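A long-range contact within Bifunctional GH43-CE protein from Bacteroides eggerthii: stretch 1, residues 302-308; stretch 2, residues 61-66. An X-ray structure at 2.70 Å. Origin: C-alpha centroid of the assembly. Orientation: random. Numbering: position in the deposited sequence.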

ATOM      1  N   GLU A 302     -10.121 -13.435  27.661  1.00 88.37           N
ATOM      2  CA  GLU A 302     -11.201 -14.314  28.095  1.00 88.96           C
ATOM      3  C   GLU A 302     -12.543 -13.674  27.715  1.00 88.16           C
ATOM      4  O   GLU A 302     -13.395 -13.449  28.577  1.00 89.20           O
ATOM      5  CB  GLU A 302     -11.095 -14.582  29.598  1.00 89.91           C
ATOM      6  N   LEU A 303     -12.714 -13.391  26.414  1.00 87.16           N
ATOM      7  CA  LEU A 303     -13.948 -12.818  25.847  1.00 85.62           C
ATOM      8  C   LEU A 303     -14.384 -13.658  24.645  1.00 85.40           C
ATOM      9  O   LEU A 303     -13.551 -14.313  24.014  1.00 85.49           O
ATOM     10  CB  LEU A 303     -13.698 -11.362  25.439  1.00 83.85           C
ATOM     11  CG  LEU A 303     -13.282 -10.414  26.565  1.00 84.40           C
ATOM     12  CD1 LEU A 303     -12.839  -9.069  26.007  1.00 82.94           C
ATOM     13  CD2 LEU A 303     -14.413 -10.230  27.576  1.00 84.66           C
ATOM     14  N   PRO A 304     -15.691 -13.665  24.285  1.00 84.55           N
ATOM     15  CA  PRO A 304     -16.196 -14.484  23.180  1.00 84.19           C
ATOM     16  C   PRO A 304     -15.382 -14.383  21.882  1.00 83.74           C
ATOM     17  O   PRO A 304     -14.541 -13.488  21.736  1.00 83.00           O
ATOM     18  CB  PRO A 304     -17.609 -13.926  22.954  1.00 83.47           C
ATOM     19  CG  PRO A 304     -18.027 -13.474  24.328  1.00 84.12           C
ATOM     20  CD  PRO A 304     -16.764 -12.892  24.928  1.00 84.43           C
ATOM     21  N   ASP A 305     -15.656 -15.306  20.953  1.00 83.82           N
ATOM     22  CA  ASP A 305     -14.901 -15.425  19.704  1.00 82.92           C
ATOM     23  C   ASP A 305     -15.310 -14.291  18.751  1.00 80.96           C
ATOM     24  O   ASP A 305     -16.499 -13.998  18.581  1.00 80.98           O
ATOM     25  CB  ASP A 305     -15.083 -16.810  19.077  1.00 83.26           C
ATOM     26  N   SER A 306     -14.298 -13.657  18.147  1.00 80.47           N
ATOM     27  CA  SER A 306     -14.465 -12.569  17.182  1.00 79.22           C
ATOM     28  C   SER A 306     -14.908 -13.131  15.823  1.00 77.66           C
ATOM     29  O   SER A 306     -14.626 -14.286  15.507  1.00 77.11           O
ATOM     30  CB  SER A 306     -13.186 -11.779  17.054  1.00 78.94           C
ATOM     31  OG  SER A 306     -13.266 -10.862  15.974  1.00 78.16           O
ATOM     32  N   ARG A 307     -15.601 -12.298  15.033  1.00 77.01           N
ATOM     33  CA  ARG A 307     -15.981 -12.617  13.649  1.00 75.59           C
ATOM     34  C   ARG A 307     -15.523 -11.484  12.721  1.00 73.19           C
ATOM     35  O   ARG A 307     -16.204 -11.157  11.746  1.00 72.39           O
ATOM     36  CB  ARG A 307     -17.495 -12.817  13.502  1.00 77.32           C
ATOM     37  CG  ARG A 307     -18.160 -13.638  14.598  1.00 79.96           C
ATOM     38  CD  ARG A 307     -19.616 -13.918  14.258  1.00 81.48           C
ATOM     39  NE  ARG A 307     -20.524 -13.672  15.373  1.00 83.12           N
ATOM     40  CZ  ARG A 307     -20.989 -12.472  15.722  1.00 82.70           C
ATOM     41  NH1 ARG A 307     -20.517 -11.384  15.136  1.00 84.07           N
ATOM     42  NH2 ARG A 307     -21.925 -12.360  16.649  1.00 82.85           N
ATOM     43  N   GLY A 308     -14.369 -10.887  13.041  1.00 72.95           N
ATOM     44  CA  GLY A 308     -13.685  -9.959  12.145  1.00 72.43           C
ATOM     45  C   GLY A 308     -14.347  -8.596  12.122  1.00 71.15           C
ATOM     46  O   GLY A 308     -14.946  -8.198  13.096  1.00 71.32           O
TER
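Stretch 2 (61-66) NDLVNW

How does stretch 2 lie on stretch 1? Neither is a regular helix over the contact; both run as loop, and in the same sense, for Asp62 lies nearest Pro304 (CA to CA 6.5 Å) and Asn65 nearest Ser306 (CA to CA 5.7 Å). Leu63, between them, takes a positive phi of 69°.

What satisfies the backbone of stretch 1? The carboxamide of Asn65, whose CA-to-CB bond points toward stretch 1, uses both ends: Asn65 ND2 donates to Asp305 O at 3.1 Å, nearly straight, and Arg307 N donates to Asn65 OD1 at 2.8 Å. One side chain thus serves an acceptor and a donor on either side of Ser306. The Arg307 guanidinium lays a face over the same amide, with NH1 3.6 Å from Asn65 CG.

What holds Asn65 in place? Asp62 OD1 accepts from Val64 N at 2.8 Å and from Asn65 N at 2.6 Å, tying the turn together, while Asn65 ND2 makes a weak bond to Asp62 OD2 at 2.8 Å.

Where is the apolar part? Val64 points toward stretch 1, its CG2 3.5 Å from Leu303 CB and its CG1 3.6 Å from Ser306 CB. Beside it, Pro304 CG rests 3.7 Å from Asp62 CB.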

ATOM      1  N   ASN A  61     -22.007  -6.400  22.022  1.00 72.68           N
ATOM      2  CA  ASN A  61     -22.658  -7.181  23.071  1.00 73.64           C
ATOM      3  C   ASN A  61     -21.615  -7.949  23.901  1.00 74.71           C
ATOM      4  O   ASN A  61     -21.950  -8.473  24.969  1.00 75.47           O
ATOM      5  CB  ASN A  61     -23.709  -8.127  22.478  1.00 73.77           C
ATOM      6  CG  ASN A  61     -25.069  -7.480  22.322  1.00 73.27           C
ATOM      7  OD1 ASN A  61     -25.686  -7.070  23.309  1.00 74.26           O
ATOM      8  ND2 ASN A  61     -25.554  -7.399  21.093  1.00 70.87           N
ATOM      9  N   ASP A  62     -20.363  -8.002  23.420  1.00 74.60           N
ATOM     10  CA  ASP A  62     -19.334  -8.876  23.993  1.00 75.77           C
ATOM     11  C   ASP A  62     -17.990  -8.145  24.178  1.00 75.94           C
ATOM     12  O   ASP A  62     -17.037  -8.757  24.654  1.00 76.69           O
ATOM     13  CB  ASP A  62     -19.171 -10.139  23.135  1.00 76.02           C
ATOM     14  CG  ASP A  62     -18.930  -9.907  21.646  1.00 74.80           C
ATOM     15  OD1 ASP A  62     -18.580  -8.770  21.266  1.00 74.13           O
ATOM     16  OD2 ASP A  62     -19.088 -10.874  20.872  1.00 74.97           O
ATOM     17  N   LEU A  63     -17.920  -6.850  23.822  1.00 75.45           N
ATOM     18  CA  LEU A  63     -16.668  -6.039  23.772  1.00 75.65           C
ATOM     19  C   LEU A  63     -15.726  -6.496  22.644  1.00 75.39           C
ATOM     20  O   LEU A  63     -14.609  -5.991  22.559  1.00 75.67           O
ATOM     21  CB  LEU A  63     -15.930  -6.103  25.116  1.00 76.97           C
ATOM     22  CG  LEU A  63     -16.563  -5.342  26.280  1.00 77.31           C
ATOM     23  CD1 LEU A  63     -15.939  -5.775  27.595  1.00 78.68           C
ATOM     24  CD2 LEU A  63     -16.417  -3.839  26.093  1.00 76.76           C
ATOM     25  N   VAL A  64     -16.174  -7.417  21.780  1.00 75.23           N
ATOM     26  CA  VAL A  64     -15.297  -8.079  20.793  1.00 75.65           C
ATOM     27  C   VAL A  64     -15.838  -7.826  19.379  1.00 74.11           C
ATOM     28  O   VAL A  64     -15.115  -7.353  18.511  1.00 73.75           O
ATOM     29  CB  VAL A  64     -15.167  -9.588  21.079  1.00 77.11           C
ATOM     30  CG1 VAL A  64     -14.236 -10.279  20.099  1.00 77.28           C
ATOM     31  CG2 VAL A  64     -14.715  -9.861  22.503  1.00 78.96           C
ATOM     32  N   ASN A  65     -17.112  -8.167  19.169  1.00 73.95           N
ATOM     33  CA  ASN A  65     -17.800  -8.012  17.902  1.00 72.90           C
ATOM     34  C   ASN A  65     -18.571  -6.687  17.902  1.00 72.22           C
ATOM     35  O   ASN A  65     -19.562  -6.538  18.618  1.00 72.72           O
ATOM     36  CB  ASN A  65     -18.701  -9.217  17.636  1.00 74.08           C
ATOM     37  CG  ASN A  65     -17.911 -10.504  17.522  1.00 75.47           C
ATOM     38  OD1 ASN A  65     -16.948 -10.589  16.759  1.00 75.40           O
ATOM     39  ND2 ASN A  65     -18.307 -11.511  18.284  1.00 78.28           N
ATOM     40  N   TRP A  66     -18.092  -5.743  17.084  1.00 70.49           N
ATOM     41  CA  TRP A  66     -18.602  -4.382  16.989  1.00 69.98           C
ATOM     42  C   TRP A  66     -19.370  -4.203  15.677  1.00 69.15           C
ATOM     43  O   TRP A  66     -19.207  -4.992  14.749  1.00 69.41           O
ATOM     44  CB  TRP A  66     -17.442  -3.388  17.106  1.00 70.05           C
ATOM     45  CG  TRP A  66     -16.803  -3.399  18.460  1.00 72.14           C
ATOM     46  CD1 TRP A  66     -15.742  -4.154  18.871  1.00 73.40           C
ATOM     47  CD2 TRP A  66     -17.211  -2.628  19.607  1.00 72.76           C
ATOM     48  NE1 TRP A  66     -15.459  -3.902  20.188  1.00 74.56           N
ATOM     49  CE2 TRP A  66     -16.342  -2.970  20.665  1.00 74.10           C
ATOM     50  CE3 TRP A  66     -18.220  -1.685  19.836  1.00 72.36           C
ATOM     51  CZ2 TRP A  66     -16.453  -2.396  21.929  1.00 74.95           C
ATOM     52  CZ3 TRP A  66     -18.332  -1.124  21.089  1.00 73.13           C
ATOM     53  CH2 TRP A  66     -17.460  -1.477  22.120  1.00 74.74           C
TER